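Local coordinates for metallo-beta-lactamase domain-containing protein (Thermotoga maritima, PDB 3H3E), which is of unproven function but binds zinc, has a metallo-beta-lactamase fold and probably acts as a metal-dependent hydrolase, or possibly as a transferase, at residues 86-90 with 91-95; 136-140 with 141-145; 167-171 with 172-176; 183-186 with 187-191; 236-239 with 240-244. The protein carries 2 engineered substitutions. All coordinates share one frame; numbering follows the deposited sequence.

Contact 1. Residues 86-90 with 91-95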
loop_
_atom_site.group_PDB
_atom_site.type_symbol
_atom_site.label_atom_id
_atom_site.label_comp_id
_atom_site.label_asym_id
_atom_site.label_seq_id
_atom_site.Cartn_x
_atom_site.Cartn_y
_atom_site.Cartn_z
ATOM N N VAL A 86 -14.971 -4.564 2.476
ATOM C CA VAL A 86 -13.696 -3.991 2.879
ATOM C C VAL A 86 -12.843 -5.029 3.560
ATOM O O VAL A 86 -13.212 -5.545 4.614
ATOM C CB VAL A 86 -13.881 -2.823 3.844
ATOM C CG1 VAL A 86 -12.524 -2.305 4.270
ATOM C CG2 VAL A 86 -14.721 -1.735 3.204
ATOM N N TRP A 87 -11.707 -5.336 2.941
ATOM C CA TRP A 87 -10.789 -6.338 3.454
ATOM C C TRP A 87 -9.755 -5.673 4.329
ATOM O O TRP A 87 -8.865 -5.003 3.819
ATOM C CB TRP A 87 -10.067 -7.009 2.302
ATOM C CG TRP A 87 -10.954 -7.768 1.390
ATOM C CD1 TRP A 87 -11.903 -7.259 0.578
ATOM C CD2 TRP A 87 -10.959 -9.185 1.181
ATOM N NE1 TRP A 87 -12.519 -8.264 -0.123
ATOM C CE2 TRP A 87 -11.948 -9.460 0.226
ATOM C CE3 TRP A 87 -10.228 -10.247 1.717
ATOM C CZ2 TRP A 87 -12.230 -10.755 -0.214
ATOM C CZ3 TRP A 87 -10.511 -11.540 1.279
ATOM C CH2 TRP A 87 -11.504 -11.777 0.325
ATOM N N LEU A 88 -9.874 -5.858 5.640
ATOM C CA LEU A 88 -8.925 -5.295 6.577
ATOM C C LEU A 88 -8.516 -6.304 7.641
ATOM O O LEU A 88 -9.237 -7.264 7.908
ATOM C CB LEU A 88 -9.508 -4.051 7.242
ATOM C CG LEU A 88 -10.736 -4.206 8.140
ATOM C CD1 LEU A 88 -10.856 -3.014 9.052
ATOM C CD2 LEU A 88 -12.002 -4.379 7.320
ATOM N N ARG A 89 -7.348 -6.087 8.240
ATOM C CA ARG A 89 -6.912 -6.874 9.379
ATOM C C ARG A 89 -7.637 -6.433 10.659
ATOM O O ARG A 89 -7.841 -5.248 10.881
ATOM C CB ARG A 89 -5.405 -6.753 9.576
ATOM C CG ARG A 89 -4.579 -7.292 8.437
ATOM C CD ARG A 89 -3.266 -7.906 8.917
ATOM N NE ARG A 89 -3.327 -9.363 8.867
ATOM C CZ ARG A 89 -3.119 -10.152 9.909
ATOM N NH1 ARG A 89 -2.808 -9.642 11.092
ATOM N NH2 ARG A 89 -3.205 -11.456 9.762
ATOM N N LYS A 90 -8.007 -7.392 11.505
ATOM C CA LYS A 90 -8.678 -7.066 12.757
ATOM C C LYS A 90 -8.001 -5.903 13.464
ATOM O O LYS A 90 -8.667 -5.047 14.027
ATOM C CB LYS A 90 -8.768 -8.281 13.689
ATOM C CG LYS A 90 -9.870 -9.274 13.324
ATOM C CD LYS A 90 -10.048 -10.354 14.397
ATOM C CE LYS A 90 -11.497 -10.879 14.468
ATOM N NZ LYS A 90 -12.523 -9.845 14.870
ATOM N N GLU A 91 -6.678 -5.850 13.418
ATOM C CA GLU A 91 -5.956 -4.850 14.202
ATOM C C GLU A 91 -5.912 -3.461 13.549
ATOM O O GLU A 91 -5.447 -2.494 14.144
ATOM C CB GLU A 91 -4.559 -5.360 14.616
ATOM C CG GLU A 91 -3.840 -6.178 13.574
ATOM C CD GLU A 91 -4.183 -7.657 13.615
ATOM O OE1 GLU A 91 -3.597 -8.380 14.435
ATOM O OE2 GLU A 91 -5.003 -8.108 12.787
ATOM N N ALA A 92 -6.422 -3.358 12.330
ATOM C CA ALA A 92 -6.635 -2.049 11.729
ATOM C C ALA A 92 -7.640 -1.220 12.530
ATOM O O ALA A 92 -7.718 -0.016 12.377
ATOM C CB ALA A 92 -7.107 -2.204 10.308
ATOM N N LEU A 93 -8.421 -1.870 13.381
ATOM C CA LEU A 93 -9.452 -1.171 14.143
ATOM C C LEU A 93 -8.893 -0.358 15.304
ATOM O O LEU A 93 -9.509 0.612 15.722
ATOM C CB LEU A 93 -10.489 -2.159 14.682
ATOM C CG LEU A 93 -11.240 -2.986 13.643
ATOM C CD1 LEU A 93 -12.087 -3.999 14.361
ATOM C CD2 LEU A 93 -12.091 -2.121 12.742
ATOM N N ASP A 94 -7.746 -0.770 15.837
ATOM C CA ASP A 94 -7.119 -0.061 16.949
ATOM C C ASP A 94 -6.823 1.354 16.516
ATOM O O ASP A 94 -6.541 1.604 15.360
ATOM C CB ASP A 94 -5.836 -0.758 17.385
ATOM C CG ASP A 94 -6.080 -2.163 17.887
ATOM O OD1 ASP A 94 -7.215 -2.448 18.304
ATOM O OD2 ASP A 94 -5.138 -2.983 17.866
ATOM N N GLN A 95 -6.903 2.290 17.444
ATOM C CA GLN A 95 -6.856 3.695 17.079
ATOM C C GLN A 95 -5.430 4.190 17.011
ATOM O O GLN A 95 -4.709 4.173 17.996
ATOM C CB GLN A 95 -7.734 4.538 18.019
ATOM C CG GLN A 95 -9.259 4.375 17.753
ATOM C CD GLN A 95 -9.664 4.397 16.248
ATOM O OE1 GLN A 95 -8.915 4.860 15.384
ATOM N NE2 GLN A 95 -10.861 3.893 15.952
HETATM O O HOH W 1 -6.625 -9.795 11.755
#
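R89 and E91 run side by side in the same direction and close a salt bridge, with R89 NH1 3.2 Å from E91 OE2. The planes of the guanidinium and the carboxylate are 29° apart, and OE2 meets the arginine obliquely. A bend at chi2 (-87°) folds the E91 carboxylate back over the turn. A water donates to the same OE2 at 2.6 Å and accepts from K90 N at 2.8 Å, so OE2 holds the arginine directly and the K90 N-H by way of the water. A long, many-handed arginine suits this place, because its NH1 and NH2 also reach the carbonyls of E161 and E121.

L88 and L93, by contrast, cross at about a right angle. L88 CD1 is 4.0 Å from both L93 CD2 and A92 CB, and W107 of helix 107-113 touches all three residues. The small methyl of A92 fits between backbone and leucine. Two i to i+3 bonds wind the chain beneath: A92 N donates to R89 O at 2.8 Å, and L93 N to K90 O at 3.3 Å. K90 itself makes a cation-pi contact with F118. The arrangement is a short 3-10 turn at the end of a parallel beta strand, on the connection from strand 85-89 to strand 95-98.

Contact 2. Residues 136-140 with 141-145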
loop_
_atom_site.group_PDB
_atom_site.type_symbol
_atom_site.label_atom_id
_atom_site.label_comp_id
_atom_site.label_asym_id
_atom_site.label_seq_id
_atom_site.Cartn_x
_atom_site.Cartn_y
_atom_site.Cartn_z
ATOM N N ALA A 136 4.532 -8.067 7.645
ATOM C CA ALA A 136 5.845 -8.613 7.317
ATOM C C ALA A 136 6.672 -8.871 8.558
ATOM O O ALA A 136 6.568 -8.161 9.550
ATOM C CB ALA A 136 6.585 -7.666 6.405
ATOM N N ASN A 137 7.506 -9.893 8.482
ATOM C CA ASN A 137 8.468 -10.198 9.516
ATOM C C ASN A 137 9.496 -9.079 9.580
ATOM O O ASN A 137 10.151 -8.774 8.588
ATOM C CB ASN A 137 9.137 -11.536 9.183
ATOM C CG ASN A 137 10.205 -11.940 10.191
ATOM O OD1 ASN A 137 10.645 -11.146 11.020
ATOM N ND2 ASN A 137 10.641 -13.185 10.102
ATOM N N LEU A 138 9.647 -8.474 10.752
ATOM C CA LEU A 138 10.547 -7.330 10.906
ATOM C C LEU A 138 12.044 -7.660 10.881
ATOM O O LEU A 138 12.873 -6.757 10.783
ATOM C CB LEU A 138 10.211 -6.578 12.185
ATOM C CG LEU A 138 8.933 -5.751 12.105
ATOM C CD1 LEU A 138 8.415 -5.478 13.484
ATOM C CD2 LEU A 138 9.167 -4.460 11.339
ATOM N N ARG A 139 12.382 -8.944 10.969
ATOM C CA ARG A 139 13.778 -9.384 11.025
ATOM C C ARG A 139 14.707 -8.490 11.848
ATOM O O ARG A 139 15.803 -8.144 11.399
ATOM C CB ARG A 139 14.332 -9.564 9.619
ATOM C CG ARG A 139 13.679 -10.703 8.882
ATOM C CD ARG A 139 13.879 -10.619 7.393
ATOM N NE ARG A 139 13.085 -11.635 6.718
ATOM C CZ ARG A 139 11.917 -11.402 6.140
ATOM N NH1 ARG A 139 11.407 -10.175 6.139
ATOM N NH2 ARG A 139 11.263 -12.398 5.562
ATOM N N GLY A 140 14.271 -8.124 13.053
ATOM C CA GLY A 140 15.084 -7.309 13.938
ATOM C C GLY A 140 14.939 -5.805 13.761
ATOM O O GLY A 140 15.412 -5.047 14.600
ATOM N N LYS A 141 14.299 -5.373 12.673
ATOM C CA LYS A 141 14.008 -3.952 12.450
ATOM C C LYS A 141 12.698 -3.560 13.112
ATOM O O LYS A 141 11.874 -4.411 13.418
ATOM C CB LYS A 141 13.956 -3.619 10.957
ATOM C CG LYS A 141 15.319 -3.712 10.259
ATOM C CD LYS A 141 15.192 -3.522 8.752
ATOM C CE LYS A 141 14.520 -2.190 8.405
ATOM N NZ LYS A 141 13.945 -2.154 7.019
ATOM N N VAL A 142 12.517 -2.269 13.352
ATOM C CA VAL A 142 11.279 -1.756 13.922
ATOM C C VAL A 142 10.883 -0.503 13.153
ATOM O O VAL A 142 11.751 0.237 12.687
ATOM C CB VAL A 142 11.435 -1.416 15.407
ATOM C CG1 VAL A 142 11.956 -2.614 16.166
ATOM C CG2 VAL A 142 12.359 -0.224 15.591
ATOM N N PRO A 143 9.572 -0.261 13.010
ATOM C CA PRO A 143 9.091 0.811 12.131
ATOM C C PRO A 143 9.726 2.150 12.478
ATOM O O PRO A 143 9.948 2.400 13.654
ATOM C CB PRO A 143 7.582 0.830 12.402
ATOM C CG PRO A 143 7.271 -0.550 12.838
ATOM C CD PRO A 143 8.463 -0.997 13.635
ATOM N N THR A 144 10.052 2.968 11.474
ATOM C CA THR A 144 10.625 4.289 11.732
ATOM C C THR A 144 9.482 5.246 11.998
ATOM O O THR A 144 8.346 4.994 11.591
ATOM C CB THR A 144 11.532 4.819 10.578
ATOM O OG1 THR A 144 10.789 4.912 9.357
ATOM C CG2 THR A 144 12.721 3.913 10.360
ATOM N N GLY A 145 9.770 6.325 12.710
ATOM C CA GLY A 145 8.738 7.286 13.041
ATOM C C GLY A 145 8.302 7.266 14.489
ATOM O O GLY A 145 8.900 6.604 15.330
#
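L138 lays CD2 against the ring of P143, 4.2 Å from its CD, while the whole isobutyl group lies along the carbonyl O of K141. The chi1 of -74°, which sets CG beside the backbone N, carries the branch toward that carbonyl. Under this apolar touch the chain reverses: K141 N donates to L138 O at 2.7 Å, with the donor well above the carbonyl plane, and closes a type I' turn. Its two middle residues, R139 and G140, both have positive phi, which a glycine accepts far more readily than other residues.

One step out, the side chain of N137 sets up the turn. Its OD1 takes the backbone N of R139 at 2.8 Å in a nearly straight bond (167°), and its CB lies 3.9 Å above the R139 guanidinium plane, toward the rim. Helix 185-193 holds the charged ends: R139 NH2 makes a salt bridge with D191 and K141 NZ one with D186, so a long cationic side chain is useful both within the turn and at its end. Farther along, the P143 side chain comes to about 5 Å from that of the zinc ligand H182. An Asx turn leading into a type I' beta turn thus shapes a surface loop that runs close to this ligand.

Contact 3. Residues 167-171 with 172-176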
loop_
_atom_site.group_PDB
_atom_site.type_symbol
_atom_site.label_atom_id
_atom_site.label_comp_id
_atom_site.label_asym_id
_atom_site.label_seq_id
_atom_site.Cartn_x
_atom_site.Cartn_y
_atom_site.Cartn_z
ATOM N N VAL A 167 -0.486 -9.124 -3.515
ATOM C CA VAL A 167 0.359 -9.768 -4.509
ATOM C C VAL A 167 -0.527 -10.296 -5.634
ATOM O O VAL A 167 -1.469 -11.056 -5.410
ATOM C CB VAL A 167 1.190 -10.909 -3.900
ATOM C CG1 VAL A 167 2.111 -11.525 -4.943
ATOM C CG2 VAL A 167 1.988 -10.393 -2.746
ATOM N N VAL A 168 -0.225 -9.853 -6.844
ATOM C CA VAL A 168 -0.921 -10.299 -8.029
ATOM C C VAL A 168 0.048 -11.161 -8.816
ATOM O O VAL A 168 1.138 -10.713 -9.180
ATOM C CB VAL A 168 -1.323 -9.119 -8.932
ATOM C CG1 VAL A 168 -2.187 -9.604 -10.096
ATOM C CG2 VAL A 168 -2.017 -8.016 -8.123
ATOM N N ARG A 169 -0.364 -12.398 -9.073
ATOM C CA ARG A 169 0.458 -13.368 -9.776
ATOM C C ARG A 169 0.177 -13.277 -11.273
ATOM O O ARG A 169 -0.936 -13.519 -11.734
ATOM C CB ARG A 169 0.197 -14.768 -9.219
ATOM C CG ARG A 169 1.026 -15.874 -9.816
ATOM C CD ARG A 169 0.414 -17.203 -9.430
ATOM N NE ARG A 169 1.026 -17.795 -8.245
ATOM C CZ ARG A 169 0.363 -18.508 -7.338
ATOM N NH1 ARG A 169 -0.949 -18.676 -7.473
ATOM N NH2 ARG A 169 1.006 -19.033 -6.290
ATOM N N THR A 170 1.216 -12.902 -12.008
ATOM C CA THR A 170 1.174 -12.571 -13.427
ATOM C C THR A 170 2.043 -13.597 -14.166
ATOM O O THR A 170 2.926 -14.211 -13.554
ATOM C CB THR A 170 1.712 -11.123 -13.601
ATOM O OG1 THR A 170 0.613 -10.219 -13.604
ATOM C CG2 THR A 170 2.530 -10.926 -14.858
ATOM N N LYS A 171 1.798 -13.815 -15.457
ATOM C CA LYS A 171 2.611 -14.789 -16.187
ATOM C C LYS A 171 4.078 -14.335 -16.248
ATOM O O LYS A 171 4.991 -15.148 -16.411
ATOM C CB LYS A 171 2.037 -15.069 -17.580
ATOM C CG LYS A 171 2.243 -13.950 -18.574
ATOM C CD LYS A 171 1.659 -14.294 -19.934
ATOM C CE LYS A 171 0.161 -14.046 -19.976
ATOM N NZ LYS A 171 -0.356 -13.993 -21.377
ATOM N N GLU A 172 4.284 -13.031 -16.067
ATOM C CA GLU A 172 5.603 -12.398 -16.109
ATOM C C GLU A 172 6.290 -12.339 -14.740
ATOM O O GLU A 172 7.439 -11.903 -14.624
ATOM C CB GLU A 172 5.457 -10.967 -16.633
ATOM C CG GLU A 172 4.763 -10.851 -17.976
ATOM C CD GLU A 172 5.733 -10.979 -19.126
ATOM O OE1 GLU A 172 6.926 -10.662 -18.927
ATOM O OE2 GLU A 172 5.304 -11.393 -20.226
ATOM N N GLY A 173 5.577 -12.766 -13.703
ATOM C CA GLY A 173 6.074 -12.673 -12.344
ATOM C C GLY A 173 5.038 -12.038 -11.446
ATOM O O GLY A 173 3.876 -11.948 -11.800
ATOM N N LEU A 174 5.460 -11.583 -10.281
ATOM C CA LEU A 174 4.522 -11.057 -9.309
ATOM C C LEU A 174 4.446 -9.545 -9.394
ATOM O O LEU A 174 5.454 -8.874 -9.600
ATOM C CB LEU A 174 4.947 -11.466 -7.893
ATOM C CG LEU A 174 5.042 -12.950 -7.556
ATOM C CD1 LEU A 174 5.620 -13.121 -6.146
ATOM C CD2 LEU A 174 3.686 -13.636 -7.662
ATOM N N VAL A 175 3.251 -9.002 -9.227
ATOM C CA VAL A 175 3.135 -7.570 -9.020
ATOM C C VAL A 175 2.728 -7.318 -7.577
ATOM O O VAL A 175 1.781 -7.911 -7.075
ATOM C CB VAL A 175 2.160 -6.917 -9.987
ATOM C CG1 VAL A 175 2.211 -5.417 -9.817
ATOM C CG2 VAL A 175 2.517 -7.312 -11.433
ATOM N N VAL A 176 3.475 -6.450 -6.906
ATOM C CA VAL A 176 3.302 -6.231 -5.485
ATOM C C VAL A 176 2.842 -4.806 -5.263
ATOM O O VAL A 176 3.449 -3.873 -5.762
ATOM C CB VAL A 176 4.621 -6.451 -4.721
ATOM C CG1 VAL A 176 4.449 -6.135 -3.243
ATOM C CG2 VAL A 176 5.115 -7.852 -4.908
#
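V167 and L174 meet diagonally across the hairpin, V167 CG1 lying 3.8 Å from L174 CD2. CG1 of V167 is trans to its own nitrogen (chi1 -177°), whereas L174 keeps CG next to the nitrogen (chi1 -60°), and its CD2 swings across the neighbouring strand. There L174 CD2 also lies alongside the root of R169, 4.0 Å from R169 CB; the arginine continues extended before bending at chi3. V168 and V175 share the other face and one rotamer, with V168 CB 4.3 Å from V175 CB. Beta-branched valines suit such extended backbone. T170 OG1 faces CG2 of V175 and bonds to the carbonyl of S266, so a threonine adds a polar grip to that face.

V168 and V175 form a hydrogen-bonded pair through two nearly straight bonds: V168 N to V175 O is 2.8 Å and V175 N to V168 O 2.7 Å. A type I turn from T170 to G173 joins the strands, and G173 adopts a positive phi, easy for glycine. The V167, L174 and V176 side chains pack on I192 of helix 185-193, and V168 and T170 on M13 of strand 13-19. Edge to edge, the hairpin is flanked by strands 130-133 and 200-204 within the same mixed sheet.

Contact 4. Residues 183-186 with 187-191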
loop_
_atom_site.group_PDB
_atom_site.type_symbol
_atom_site.label_atom_id
_atom_site.label_comp_id
_atom_site.label_asym_id
_atom_site.label_seq_id
_atom_site.Cartn_x
_atom_site.Cartn_y
_atom_site.Cartn_z
ATOM N N ARG A 183 6.443 -1.868 8.021
ATOM C CA ARG A 183 7.217 -2.971 8.539
ATOM C C ARG A 183 8.498 -3.165 7.748
ATOM O O ARG A 183 9.326 -3.982 8.116
ATOM C CB ARG A 183 6.382 -4.241 8.535
ATOM C CG ARG A 183 5.223 -4.215 9.525
ATOM C CD ARG A 183 4.920 -5.646 9.930
ATOM N NE ARG A 183 4.600 -5.732 11.339
ATOM C CZ ARG A 183 4.988 -6.718 12.132
ATOM N NH1 ARG A 183 5.709 -7.709 11.652
ATOM N NH2 ARG A 183 4.653 -6.707 13.410
ATOM N N GLY A 184 8.659 -2.398 6.671
ATOM C CA GLY A 184 9.853 -2.458 5.841
ATOM C C GLY A 184 9.598 -3.069 4.477
ATOM O O GLY A 184 9.137 -4.197 4.388
ATOM N N ILE A 185 9.876 -2.330 3.406
ATOM C CA ILE A 185 9.539 -2.813 2.070
ATOM C C ILE A 185 10.405 -4.007 1.730
ATOM O O ILE A 185 9.967 -4.927 1.040
ATOM C CB ILE A 185 9.673 -1.719 1.007
ATOM C CG1 ILE A 185 9.255 -2.232 -0.371
ATOM C CG2 ILE A 185 11.093 -1.226 0.943
ATOM C CD1 ILE A 185 7.973 -2.945 -0.419
ATOM N N ASP A 186 11.627 -4.004 2.247
ATOM C CA ASP A 186 12.509 -5.166 2.156
ATOM C C ASP A 186 11.974 -6.400 2.894
ATOM O O ASP A 186 12.002 -7.506 2.360
ATOM C CB ASP A 186 13.937 -4.831 2.608
ATOM C CG ASP A 186 14.020 -4.293 4.049
ATOM O OD1 ASP A 186 13.052 -3.682 4.549
ATOM O OD2 ASP A 186 15.092 -4.465 4.678
ATOM N N ASN A 187 11.492 -6.217 4.120
ATOM C CA ASN A 187 10.873 -7.320 4.862
ATOM C C ASN A 187 9.670 -7.854 4.128
ATOM O O ASN A 187 9.400 -9.054 4.109
ATOM C CB ASN A 187 10.467 -6.866 6.263
ATOM C CG ASN A 187 11.645 -6.757 7.176
ATOM O OD1 ASN A 187 12.581 -7.541 7.069
ATOM N ND2 ASN A 187 11.628 -5.776 8.069
ATOM N N ILE A 188 8.952 -6.934 3.508
ATOM C CA ILE A 188 7.750 -7.269 2.784
ATOM C C ILE A 188 8.097 -8.145 1.601
ATOM O O ILE A 188 7.441 -9.146 1.356
ATOM C CB ILE A 188 7.002 -5.997 2.359
ATOM C CG1 ILE A 188 6.342 -5.365 3.597
ATOM C CG2 ILE A 188 5.999 -6.302 1.282
ATOM C CD1 ILE A 188 5.721 -4.003 3.378
ATOM N N LEU A 189 9.157 -7.791 0.886
ATOM C CA LEU A 189 9.534 -8.538 -0.318
ATOM C C LEU A 189 10.104 -9.904 0.015
ATOM O O LEU A 189 9.822 -10.879 -0.659
ATOM C CB LEU A 189 10.532 -7.743 -1.155
ATOM C CG LEU A 189 9.988 -6.470 -1.817
ATOM C CD1 LEU A 189 11.046 -5.854 -2.688
ATOM C CD2 LEU A 189 8.773 -6.796 -2.635
ATOM N N LEU A 190 10.909 -9.960 1.066
ATOM C CA LEU A 190 11.468 -11.207 1.548
ATOM C C LEU A 190 10.361 -12.135 2.021
ATOM O O LEU A 190 10.409 -13.337 1.785
ATOM C CB LEU A 190 12.452 -10.939 2.683
ATOM C CG LEU A 190 13.684 -10.083 2.369
ATOM C CD1 LEU A 190 14.319 -9.530 3.643
ATOM C CD2 LEU A 190 14.686 -10.904 1.589
ATOM N N ASP A 191 9.357 -11.591 2.696
ATOM C CA ASP A 191 8.234 -12.426 3.102
ATOM C C ASP A 191 7.574 -13.034 1.870
ATOM O O ASP A 191 7.227 -14.208 1.858
ATOM C CB ASP A 191 7.224 -11.644 3.940
ATOM C CG ASP A 191 7.520 -11.716 5.437
ATOM O OD1 ASP A 191 8.693 -11.939 5.808
ATOM O OD2 ASP A 191 6.580 -11.550 6.249
HETATM O O HOH W 2 15.162 -6.892 6.728
#
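I185 lays its CD1 over the next turn of its own helix, 4.2 Å from I188 CB and 4.3 Å from L189 CG. Its CB points away from that turn, but with CG1 trans to the nitrogen (chi1 -177°) and chi2 at 49° the terminal methyl curls back. Branched apolar residues suit this side, where I185 and L189 also touch F224 of helix 214-226 and L189 reaches strand 200-204.

N187 works on another side. Its ND2 gives a straight bond (177°) to R183 O at 2.9 Å, approached nearly head-on, with the acceptor lying in the asparagine's amide plane. A water donates to N187 OD1 at 2.7 Å and to D186 OD2 at 3.2 Å, while R139 NH1 also reaches N187 OD1; the other carboxylate oxygen of D186, OD1, is engaged by K141. With partners on both ends, the amide has its flip fixed, and an asparagine is well suited because it can donate and accept at once.

Along the backbone, G184 occupies the N-cap position with positive phi, natural for a glycine, and its carbonyl O takes I188 N at 2.9 Å. L190 N follows with a 3.0 Å bond to D186 O. R183 is anchored through NE to the carbonyl of L159. This is the helix start of a beta-alpha-beta unit, with only R183 and the N-cap G184 between the zinc ligand H182 and its first residue.

Contact 5. Residues 236-239 with 240-244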
loop_
_atom_site.group_PDB
_atom_site.type_symbol
_atom_site.label_atom_id
_atom_site.label_comp_id
_atom_site.label_asym_id
_atom_site.label_seq_id
_atom_site.Cartn_x
_atom_site.Cartn_y
_atom_site.Cartn_z
ATOM N N HIS A 236 3.620 8.109 -2.823
ATOM C CA HIS A 236 3.129 8.433 -1.480
ATOM C C HIS A 236 4.266 8.729 -0.498
ATOM O O HIS A 236 5.076 9.634 -0.732
ATOM C CB HIS A 236 2.240 7.275 -0.986
ATOM C CG HIS A 236 1.457 7.577 0.256
ATOM N ND1 HIS A 236 0.871 8.803 0.491
ATOM C CD2 HIS A 236 1.142 6.798 1.322
ATOM C CE1 HIS A 236 0.248 8.769 1.660
ATOM N NE2 HIS A 236 0.398 7.566 2.188
ATOM N N CYS A 237 4.346 7.956 0.583
ATOM C CA CYS A 237 5.359 8.198 1.621
ATOM C C CYS A 237 6.834 8.199 1.159
ATOM O O CYS A 237 7.674 8.854 1.771
ATOM C CB CYS A 237 5.171 7.315 2.889
ATOM S SG CYS A 237 4.091 5.816 2.888
ATOM N N THR A 238 7.132 7.505 0.069
ATOM C CA THR A 238 8.511 7.147 -0.269
ATOM C C THR A 238 9.582 8.230 -0.063
ATOM O O THR A 238 10.497 8.045 0.728
ATOM C CB THR A 238 8.602 6.536 -1.671
ATOM O OG1 THR A 238 7.651 5.468 -1.784
ATOM C CG2 THR A 238 9.994 5.988 -1.907
ATOM N N GLY A 239 9.488 9.347 -0.770
ATOM C CA GLY A 239 10.431 10.429 -0.556
ATOM C C GLY A 239 11.399 10.671 -1.695
ATOM O O GLY A 239 11.938 9.730 -2.264
ATOM N N GLU A 240 11.635 11.942 -2.013
ATOM C CA GLU A 240 12.514 12.331 -3.122
ATOM C C GLU A 240 13.939 11.797 -2.958
ATOM O O GLU A 240 14.552 11.346 -3.922
ATOM C CB GLU A 240 12.522 13.859 -3.311
ATOM C CG GLU A 240 13.436 14.361 -4.441
ATOM C CD GLU A 240 13.593 15.889 -4.479
ATOM O OE1 GLU A 240 12.734 16.603 -3.912
ATOM O OE2 GLU A 240 14.580 16.374 -5.085
ATOM N N ARG A 241 14.463 11.844 -1.741
ATOM C CA ARG A 241 15.814 11.355 -1.498
ATOM C C ARG A 241 15.901 9.878 -1.843
ATOM O O ARG A 241 16.786 9.449 -2.579
ATOM C CB ARG A 241 16.223 11.572 -0.038
ATOM C CG ARG A 241 17.663 11.173 0.276
ATOM C CD ARG A 241 18.635 11.770 -0.733
ATOM N NE ARG A 241 20.007 11.290 -0.557
ATOM C CZ ARG A 241 20.991 11.502 -1.431
ATOM N NH1 ARG A 241 20.753 12.181 -2.550
ATOM N NH2 ARG A 241 22.212 11.036 -1.190
ATOM N N ALA A 242 14.962 9.104 -1.309
ATOM C CA ALA A 242 14.967 7.661 -1.489
ATOM C C ALA A 242 14.827 7.313 -2.960
ATOM O O ALA A 242 15.510 6.418 -3.454
ATOM C CB ALA A 242 13.865 7.013 -0.669
ATOM N N VAL A 243 13.950 8.023 -3.662
ATOM C CA VAL A 243 13.763 7.777 -5.084
ATOM C C VAL A 243 15.043 8.047 -5.862
ATOM O O VAL A 243 15.399 7.278 -6.757
ATOM C CB VAL A 243 12.639 8.622 -5.678
ATOM C CG1 VAL A 243 12.519 8.342 -7.161
ATOM C CG2 VAL A 243 11.319 8.333 -4.970
ATOM N N ASP A 244 15.737 9.133 -5.526
ATOM C CA ASP A 244 16.998 9.457 -6.192
ATOM C C ASP A 244 17.986 8.316 -6.019
ATOM O O ASP A 244 18.708 7.962 -6.950
ATOM C CB ASP A 244 17.606 10.768 -5.664
ATOM C CG ASP A 244 16.949 12.013 -6.256
ATOM O OD1 ASP A 244 16.063 11.886 -7.133
ATOM O OD2 ASP A 244 17.328 13.127 -5.834
#
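Apolar contact comes first: T238 CG2 lies 4.1 Å from V243 CG2 and 4.2 Å from A242 CB. The T238 and V243 side chains cross at about a right angle. The threonine's chi1 of -52° turns its methyl toward the helix and leaves OG1 for hydrogen bonds with C235 O and F207 N. A threonine therefore serves both sides, and the small A242 leaves room for the loop to pass close to the helix.

Backbone bonding makes up the second group. V243 N donates to G239 O at 3.0 Å, at an angle of 163°, closing the first turn; D244 N repeats the pattern on E240 O at 3.0 Å. G239 holds the N-cap position with a positive phi, comfortable for a residue lacking a side chain.

Charged and covalent links lie farther out. R241 NH2 forms a salt bridge with D214, and a disulfide joins C237 to C180. H236 ND1 bonds to D21, and with D73 and H74 this histidine may outline a vacant metal site, which is unconfirmed.

The chemistry thus changes along the chain: a disulfide and polar side chains hold the loop, while main-chain bonds close the first helical turn and methyl groups of T238, A242 and V243 pack the loop against it. G239 can offer no side-chain cap; its carbonyl instead accepts the first i to i+4 bond.

Overall arrangement
All five contacts are local and follow one another in series, with no nesting or crossing. Contact 1 closes a turn after strand 85-89 of one mixed sheet. Contact 2 shapes the loop between strands 130-133 and 147-150, and contact 3 closes a hairpin in the second mixed sheet. The chain then runs past H182 into contact 4, the helix start, and finally reaches contact 5, where strand 231-235 gives way to helix 240-249. Only contacts 2 and 4 touch, their centres about 9 Å apart, tying the 136-145 loop to helix 185-193 near the zinc ligand H182. Contacts 1 and 5 lie on opposite sides of the chain's centre, centres about 27 Å apart.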